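Local coordinates for dipeptidase AC. Metallo peptidase. MEROPS family M19 (Rhodobacter sphaeroides, PDB 3LY0), which probably hydrolyses dipeptides as a zinc-dependent metallopeptidase and here holds a phosphinate mimic of L-Ala-D-Ala at its metal centre, at residues H233-A238 with S268-D273; D209-N214 with S242-T247; D290-R295 with D299-G304. One frame throughout, in Å; residues are numbered along the deposited sequence.

How the contacts relate
From the N terminus, 209-214 follows strand 207-208 and opens contact 2. Next, 233-238, after strand 230-231, opens contact 1. Contact 2 then closes at 242-247, around helix 215-224 and strand 230-231, and contact 1 closes at 268-273, around helix 248-256 and strand 260-263. The two therefore cross along the chain; their centres are about 10 Å apart, and both reach the same zinc ion and inhibitor. Contact 3 follows in series and closes the short turn from helix 283-296 into strand 301-303. It touches contact 1, where Ala236 meets His291 and Leu292, but not contact 2. Contacts 1 and 2 thus join active-site loops, and contact 3 joins helix to sheet.

Contact 1: residues H233-A238 with S268-D273; sequences HSNAHA and SFLRED. With ZN (zinc ion), chain E; LY0 ((2R)-3-[(R)-[(1R)-1-aminoethyl](hydroxy)phosphoryl]-2-methylpropanoic acid), chain C.
Asn235 and Phe269 mark the closest backbone approach, with CA atoms 6.4 Å apart, where the irregular segment 233-238 passes the short, weakly bonded helix 267-270. One hydrogen bond spans the gap: Asn235 ND2 donates to Phe269 O over 3.2 Å with an N-H...O angle of 166°. The oxygen lies in the plane of the Asn235 amide, whereas the donor stands above the carbonyl plane of Phe269, 81° out of it, and so is not on a lone pair. Asn235 CG lies beside its own backbone N (chi1 -60°), which sends the amide towards the helix. ND2 also rests against Leu270, 3.4 Å from CD2, and 3.6 Å from Phe269 CB. The other end of the amide is held too, since OD1 accepts from the backbone N of Asn264; the two bonds fix which way the amide is turned. With an alanine in place of Asn235, Phe269 O and Asn264 N would probably lose these mates, and a gap is likely to open beside Leu270 CD2.

Each segment gives one residue to the ligand pocket. His233 NE2 binds the zinc ion at 2.2 Å, a metal shared with His212, Glu139 and three inhibitor oxygens. Phe269 offers a ring edge to the inhibitor carboxylate, with CE2 3.3 Å from LY0 O61 and LY0 C6 in the ring plane.

The contact is buried in the TIM-barrel family fold: Asn235 and Leu270 both lean on Leu263 of strand 260-263, while helix 283-296 covers them through His288 and Val285.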
# COMPACT_ATOMS: atom_id res chain seq x y z
N HIS A 233 1.69 3.32 -1.41
CA HIS A 233 1.21 3.04 -2.77
C HIS A 233 0.63 4.30 -3.42
O HIS A 233 -0.58 4.44 -3.58
CB HIS A 233 0.27 1.80 -2.82
CG HIS A 233 -0.97 1.89 -1.97
ND1 HIS A 233 -0.95 2.08 -0.61
CD2 HIS A 233 -2.28 1.73 -2.30
CE1 HIS A 233 -2.18 2.08 -0.14
NE2 HIS A 233 -3.01 1.85 -1.14
N SER A 234 1.54 5.20 -3.80
CA SER A 234 1.16 6.49 -4.39
C SER A 234 2.19 6.89 -5.42
O SER A 234 3.39 6.63 -5.25
CB SER A 234 1.11 7.58 -3.31
OG SER A 234 0.13 7.30 -2.33
N ASN A 235 1.74 7.56 -6.48
CA ASN A 235 2.62 7.96 -7.58
C ASN A 235 2.78 9.46 -7.70
O ASN A 235 2.45 10.20 -6.76
CB ASN A 235 2.15 7.31 -8.88
CG ASN A 235 2.15 5.78 -8.79
OD1 ASN A 235 2.88 5.21 -7.98
ND2 ASN A 235 1.33 5.13 -9.61
N ALA A 236 3.31 9.93 -8.83
CA ALA A 236 3.67 11.34 -8.97
C ALA A 236 2.55 12.16 -9.60
O ALA A 236 2.21 11.96 -10.76
CB ALA A 236 4.95 11.47 -9.78
N HIS A 237 2.02 13.10 -8.82
CA HIS A 237 0.94 13.96 -9.30
C HIS A 237 1.34 14.75 -10.54
O HIS A 237 0.51 15.03 -11.40
CB HIS A 237 0.51 14.91 -8.19
CG HIS A 237 -0.81 15.57 -8.43
ND1 HIS A 237 -0.93 16.75 -9.12
CD2 HIS A 237 -2.07 15.18 -8.11
CE1 HIS A 237 -2.21 17.08 -9.19
NE2 HIS A 237 -2.92 16.15 -8.59
N ALA A 238 2.62 15.11 -10.61
CA ALA A 238 3.13 15.90 -11.74
C ALA A 238 3.03 15.13 -13.04
O ALA A 238 2.97 15.74 -14.12
CB ALA A 238 4.56 16.34 -11.47
N SER A 268 -4.94 3.59 -13.06
CA SER A 268 -5.51 4.92 -12.86
C SER A 268 -4.49 5.94 -12.36
O SER A 268 -4.66 7.14 -12.57
CB SER A 268 -6.66 4.85 -11.86
OG SER A 268 -7.62 3.91 -12.30
N PHE A 269 -3.45 5.46 -11.70
CA PHE A 269 -2.49 6.36 -11.05
C PHE A 269 -1.18 6.43 -11.81
O PHE A 269 -0.29 7.20 -11.43
CB PHE A 269 -2.23 5.91 -9.61
CG PHE A 269 -3.48 5.77 -8.77
CD1 PHE A 269 -4.64 6.49 -9.07
CD2 PHE A 269 -3.49 4.93 -7.66
CE1 PHE A 269 -5.78 6.36 -8.29
CE2 PHE A 269 -4.63 4.79 -6.88
CZ PHE A 269 -5.78 5.50 -7.20
N LEU A 270 -1.06 5.62 -12.87
CA LEU A 270 0.15 5.57 -13.70
C LEU A 270 -0.02 6.27 -15.04
O LEU A 270 0.87 6.99 -15.48
CB LEU A 270 0.53 4.11 -13.98
CG LEU A 270 1.15 3.28 -12.85
CD1 LEU A 270 1.25 1.81 -13.24
CD2 LEU A 270 2.52 3.81 -12.48
N ARG A 271 -1.15 6.04 -15.69
CA ARG A 271 -1.38 6.59 -17.03
C ARG A 271 -1.52 8.11 -16.96
O ARG A 271 -2.16 8.65 -16.06
CB ARG A 271 -2.66 6.00 -17.62
CG ARG A 271 -2.60 4.50 -17.85
CD ARG A 271 -3.97 3.95 -18.17
NE ARG A 271 -4.49 4.56 -19.39
CZ ARG A 271 -4.77 3.89 -20.50
NH1 ARG A 271 -4.60 2.57 -20.55
NH2 ARG A 271 -5.22 4.54 -21.57
N GLU A 272 -0.95 8.81 -17.92
CA GLU A 272 -1.08 10.26 -17.92
C GLU A 272 -2.54 10.68 -18.10
O GLU A 272 -2.93 11.75 -17.63
CB GLU A 272 -0.19 10.89 -18.98
CG GLU A 272 1.29 10.85 -18.64
CD GLU A 272 2.15 11.50 -19.72
OE1 GLU A 272 1.59 12.19 -20.59
OE2 GLU A 272 3.39 11.31 -19.69
N ASP A 273 -3.33 9.83 -18.75
CA ASP A 273 -4.76 10.10 -18.95
C ASP A 273 -5.66 9.65 -17.79
O ASP A 273 -6.86 9.86 -17.82
CB ASP A 273 -5.26 9.51 -20.28
CG ASP A 273 -5.19 7.98 -20.33
OD1 ASP A 273 -5.18 7.33 -19.26
OD2 ASP A 273 -5.17 7.42 -21.44
ZN ZN E . -5.25 1.85 -1.19
P LY0 C . -6.96 0.14 -2.54
C1 LY0 C . -9.57 -0.83 -2.32
N1 LY0 C . -7.87 -1.58 -0.69
C2 LY0 C . -8.13 -1.19 -2.06
C4 LY0 C . -6.98 0.38 -4.36
C5 LY0 C . -7.11 1.81 -4.81
C6 LY0 C . -6.18 2.74 -4.09
C7 LY0 C . -7.14 1.98 -6.31
O31 LY0 C . -5.61 -0.32 -2.03
O32 LY0 C . -7.36 1.45 -1.78
O61 LY0 C . -6.38 4.08 -4.19
O62 LY0 C . -5.25 2.32 -3.38

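Contact 2: residues D209-N214 with S242-T247; sequences DLSHLN and STRNLT. With ZN (zinc ion), chain E; LY0 ((2R)-3-[(R)-[(1R)-1-aminoethyl](hydroxy)phosphoryl]-2-methylpropanoic acid), chain C.
Arg244 lays its NE over one face of the His212 ring, 3.2 Å from CE1 and towards the rim, with the guanidinium and imidazole planes 41° apart. Its chain is folded to get there: chi2 (-78°) and chi3 (-79°) both bend, bringing CD over the same ring in a CH-pi contact 4.0 Å from the centroid. The folded arginine turns its guanidinium edge to the inhibitor carboxylate. NE donates to LY0 O61 at 2.7 Å and NH2 donates almost straight to LY0 O62, itself a zinc ligand, at 3.0 Å, while NH2 is also bonded to His233 O. NH1 passes 3.8 Å from Ser211 CB.

The segments are loops that follow strands 207-208 and 230-231, consistent with the usual TIM-barrel site at the carboxyl ends of the strands. A type II turn from Leu210 to Leu213, closed by Leu213 N to Leu210 O and overlapped at its start by an Asx turn in which Ser211 N donates to Asp209 OD1, presents His212; a type I turn from Ser242 to Asn245, with an ST turn on Ser242 OG, presents Arg244.

His212 NE2 binds the zinc ion at 2.2 Å, while ND1 of the same ring is hydrogen-bonded to Ser167 OG, a second-shell partner, so both ring nitrogens are held and the rotation of the imidazole is fixed.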
# COMPACT_ATOMS: atom_id res chain seq x y z
N ASP A 209 1.16 5.47 7.29
CA ASP A 209 1.06 5.44 5.84
C ASP A 209 0.16 6.58 5.38
O ASP A 209 -1.01 6.67 5.79
CB ASP A 209 0.47 4.10 5.40
CG ASP A 209 0.37 3.95 3.89
OD1 ASP A 209 0.88 4.81 3.13
OD2 ASP A 209 -0.23 2.94 3.46
N LEU A 210 0.71 7.46 4.54
CA LEU A 210 -0.01 8.63 4.05
C LEU A 210 -0.84 8.38 2.80
O LEU A 210 -1.62 9.25 2.40
CB LEU A 210 1.00 9.75 3.77
CG LEU A 210 1.89 10.15 4.95
CD1 LEU A 210 3.11 10.90 4.45
CD2 LEU A 210 1.10 10.99 5.93
N SER A 211 -0.68 7.22 2.15
CA SER A 211 -1.52 6.93 0.99
C SER A 211 -3.00 7.01 1.39
O SER A 211 -3.41 6.44 2.40
CB SER A 211 -1.20 5.56 0.38
OG SER A 211 0.10 5.53 -0.20
N HIS A 212 -3.75 7.76 0.58
CA HIS A 212 -5.18 8.08 0.77
C HIS A 212 -5.45 9.33 1.58
O HIS A 212 -6.51 9.90 1.45
CB HIS A 212 -5.99 6.93 1.37
CG HIS A 212 -6.12 5.76 0.45
ND1 HIS A 212 -7.10 5.67 -0.50
CD2 HIS A 212 -5.40 4.61 0.37
CE1 HIS A 212 -6.96 4.53 -1.17
NE2 HIS A 212 -5.95 3.86 -0.64
N LEU A 213 -4.50 9.72 2.43
CA LEU A 213 -4.70 10.91 3.25
C LEU A 213 -4.70 12.13 2.34
O LEU A 213 -3.92 12.21 1.40
CB LEU A 213 -3.59 11.01 4.29
CG LEU A 213 -3.77 12.03 5.42
CD1 LEU A 213 -5.08 11.83 6.19
CD2 LEU A 213 -2.58 11.96 6.35
N ASN A 214 -5.61 13.07 2.60
CA ASN A 214 -5.64 14.29 1.80
C ASN A 214 -4.48 15.22 2.15
O ASN A 214 -3.68 14.93 3.04
CB ASN A 214 -7.02 14.97 1.89
CG ASN A 214 -7.31 15.58 3.26
OD1 ASN A 214 -6.42 15.80 4.08
ND2 ASN A 214 -8.60 15.86 3.50
N SER A 242 -3.99 12.55 -10.49
CA SER A 242 -5.02 11.90 -9.69
C SER A 242 -4.98 12.43 -8.26
O SER A 242 -3.91 12.70 -7.74
CB SER A 242 -4.77 10.39 -9.66
OG SER A 242 -5.50 9.77 -8.60
N THR A 243 -6.14 12.56 -7.63
CA THR A 243 -6.17 12.96 -6.21
C THR A 243 -5.34 12.04 -5.30
O THR A 243 -4.96 12.44 -4.20
CB THR A 243 -7.61 12.97 -5.68
OG1 THR A 243 -8.25 11.73 -6.03
CG2 THR A 243 -8.40 14.12 -6.32
N ARG A 244 -5.09 10.82 -5.77
CA ARG A 244 -4.34 9.83 -4.99
C ARG A 244 -2.82 9.98 -5.05
O ARG A 244 -2.09 9.37 -4.26
CB ARG A 244 -4.76 8.42 -5.39
CG ARG A 244 -5.99 7.93 -4.65
CD ARG A 244 -5.63 7.49 -3.24
NE ARG A 244 -5.03 6.16 -3.20
CZ ARG A 244 -3.74 5.88 -3.01
NH1 ARG A 244 -2.85 6.85 -2.83
NH2 ARG A 244 -3.35 4.62 -2.96
N ASN A 245 -2.33 10.77 -6.00
CA ASN A 245 -0.89 10.94 -6.18
C ASN A 245 -0.29 12.09 -5.38
O ASN A 245 -1.01 12.86 -4.73
CB ASN A 245 -0.56 11.02 -7.67
CG ASN A 245 -0.68 9.67 -8.36
OD1 ASN A 245 -0.66 8.62 -7.71
ND2 ASN A 245 -0.79 9.69 -9.68
N LEU A 246 1.04 12.19 -5.41
CA LEU A 246 1.77 13.12 -4.55
C LEU A 246 2.33 14.27 -5.38
O LEU A 246 2.97 14.05 -6.40
CB LEU A 246 2.91 12.38 -3.85
CG LEU A 246 2.50 11.33 -2.82
CD1 LEU A 246 3.66 10.40 -2.52
CD2 LEU A 246 1.99 11.98 -1.55
N THR A 247 2.12 15.50 -4.92
CA THR A 247 2.68 16.66 -5.61
C THR A 247 4.17 16.77 -5.33
O THR A 247 4.70 16.13 -4.40
CB THR A 247 2.02 17.97 -5.15
OG1 THR A 247 2.42 18.25 -3.80
CG2 THR A 247 0.50 17.86 -5.22
ZN ZN E . -5.25 1.85 -1.19
P LY0 C . -6.96 0.14 -2.54
C1 LY0 C . -9.57 -0.83 -2.32
N1 LY0 C . -7.87 -1.58 -0.69
C2 LY0 C . -8.13 -1.19 -2.06
C4 LY0 C . -6.98 0.38 -4.36
C5 LY0 C . -7.11 1.81 -4.81
C6 LY0 C . -6.18 2.74 -4.09
C7 LY0 C . -7.14 1.98 -6.31
O31 LY0 C . -5.61 -0.32 -2.03
O32 LY0 C . -7.36 1.45 -1.78
O61 LY0 C . -6.38 4.08 -4.19
O62 LY0 C . -5.25 2.32 -3.38

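Contact 3: residues D290-R295 with D299-G304; sequences DHLIDR and DHVGMG
Val301 turns CG1 anti to its backbone N (chi1 -176°), which places CG2 beside that N and directs this methyl at the flank of the helix carrying Leu292 and Ile293. The backbones come closest at Ile293 and Val301, whose CA atoms are 6.3 Å apart. The closest side-chain approaches are made by CG2 of Val301, 4.0 Å from Leu292 CB and 4.0 Å from Ile293 CG1; CG1 of Val301 lies a little further from both. CG2 also sits over the helix backbone, 3.8 Å from Leu292 O. Ile293 CG1 stands beside its own backbone N, and its side chain crosses that of Val301 at about a right angle.

The connection from strand 260-263 to its parallel neighbour 301-303 runs through helices 267-270 and 283-296, a beta-alpha-beta crossover of the TIM-barrel family fold, and this contact packs the last turns of helix 283-296 on the strand that follows it. Leu289 and Leu296 of the same helix, and Leu342 of helix 336-354, add to the apolar surroundings of Val301.

No hydrogen bond or salt bridge joins the segments, and the buried surface amounts to 129 Å², so the attachment here probably rests on van der Waals contact and the burial of carbon.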
# COMPACT_ATOMS: atom_id res chain seq x y z
N ASP A 290 11.04 7.41 -12.78
CA ASP A 290 12.06 8.43 -13.00
C ASP A 290 11.75 9.68 -12.19
O ASP A 290 12.64 10.27 -11.59
CB ASP A 290 12.14 8.84 -14.47
CG ASP A 290 12.94 7.87 -15.32
OD1 ASP A 290 13.62 6.96 -14.79
OD2 ASP A 290 12.88 8.03 -16.56
N HIS A 291 10.49 10.10 -12.21
CA HIS A 291 10.12 11.33 -11.52
C HIS A 291 10.31 11.17 -10.01
O HIS A 291 10.84 12.06 -9.35
CB HIS A 291 8.69 11.75 -11.84
CG HIS A 291 8.36 13.14 -11.38
ND1 HIS A 291 8.53 14.24 -12.19
CD2 HIS A 291 7.90 13.60 -10.20
CE1 HIS A 291 8.18 15.33 -11.52
NE2 HIS A 291 7.79 14.96 -10.31
N LEU A 292 9.86 10.04 -9.48
CA LEU A 292 10.00 9.77 -8.05
C LEU A 292 11.47 9.68 -7.65
O LEU A 292 11.88 10.29 -6.67
CB LEU A 292 9.26 8.49 -7.67
CG LEU A 292 7.74 8.55 -7.81
CD1 LEU A 292 7.14 7.16 -7.64
CD2 LEU A 292 7.14 9.50 -6.78
N ILE A 293 12.26 8.94 -8.43
CA ILE A 293 13.67 8.77 -8.12
C ILE A 293 14.41 10.10 -8.18
O ILE A 293 15.25 10.40 -7.34
CB ILE A 293 14.33 7.73 -9.06
CG1 ILE A 293 13.75 6.35 -8.76
CG2 ILE A 293 15.84 7.72 -8.86
CD1 ILE A 293 14.05 5.31 -9.81
N ASP A 294 14.09 10.90 -9.19
CA ASP A 294 14.75 12.19 -9.35
C ASP A 294 14.53 13.12 -8.16
O ASP A 294 15.45 13.81 -7.72
CB ASP A 294 14.28 12.87 -10.63
CG ASP A 294 15.06 14.13 -10.93
OD1 ASP A 294 14.65 15.21 -10.45
OD2 ASP A 294 16.09 14.04 -11.63
N ARG A 295 13.30 13.16 -7.65
CA ARG A 295 12.98 14.11 -6.59
C ARG A 295 13.21 13.53 -5.19
O ARG A 295 13.69 14.22 -4.29
CB ARG A 295 11.53 14.60 -6.73
CG ARG A 295 11.19 15.18 -8.12
CD ARG A 295 12.22 16.19 -8.62
NE ARG A 295 11.99 16.57 -10.02
CZ ARG A 295 11.33 17.66 -10.41
NH1 ARG A 295 10.83 18.50 -9.51
NH2 ARG A 295 11.17 17.91 -11.70
N ASP A 299 17.33 6.26 -2.77
CA ASP A 299 17.13 5.46 -1.56
C ASP A 299 15.70 5.51 -1.03
O ASP A 299 15.40 4.87 -0.02
CB ASP A 299 18.09 5.91 -0.46
CG ASP A 299 19.54 5.67 -0.80
OD1 ASP A 299 19.92 4.49 -0.97
OD2 ASP A 299 20.30 6.65 -0.90
N HIS A 300 14.83 6.25 -1.69
CA HIS A 300 13.53 6.56 -1.09
C HIS A 300 12.33 6.19 -1.95
O HIS A 300 11.24 6.73 -1.78
CB HIS A 300 13.48 8.03 -0.69
CG HIS A 300 14.60 8.43 0.22
ND1 HIS A 300 14.64 8.07 1.55
CD2 HIS A 300 15.74 9.13 -0.02
CE1 HIS A 300 15.75 8.54 2.09
NE2 HIS A 300 16.43 9.19 1.17
N VAL A 301 12.56 5.26 -2.88
CA VAL A 301 11.52 4.77 -3.78
C VAL A 301 11.53 3.25 -3.81
O VAL A 301 12.59 2.62 -3.80
CB VAL A 301 11.74 5.28 -5.22
CG1 VAL A 301 10.58 4.82 -6.10
CG2 VAL A 301 11.87 6.79 -5.23
N GLY A 302 10.35 2.64 -3.82
CA GLY A 302 10.26 1.20 -4.00
C GLY A 302 8.96 0.84 -4.67
O GLY A 302 8.34 1.69 -5.32
N MET A 303 8.55 -0.42 -4.54
CA MET A 303 7.29 -0.87 -5.11
C MET A 303 6.19 -0.82 -4.07
O MET A 303 6.41 -1.12 -2.89
CB MET A 303 7.41 -2.30 -5.63
CG MET A 303 8.58 -2.55 -6.57
SD MET A 303 8.48 -1.77 -8.22
CE MET A 303 9.58 -0.37 -8.01
N GLY A 304 4.99 -0.45 -4.53
CA GLY A 304 3.78 -0.47 -3.72
C GLY A 304 2.62 -0.95 -4.57
O GLY A 304 1.67 -0.20 -4.83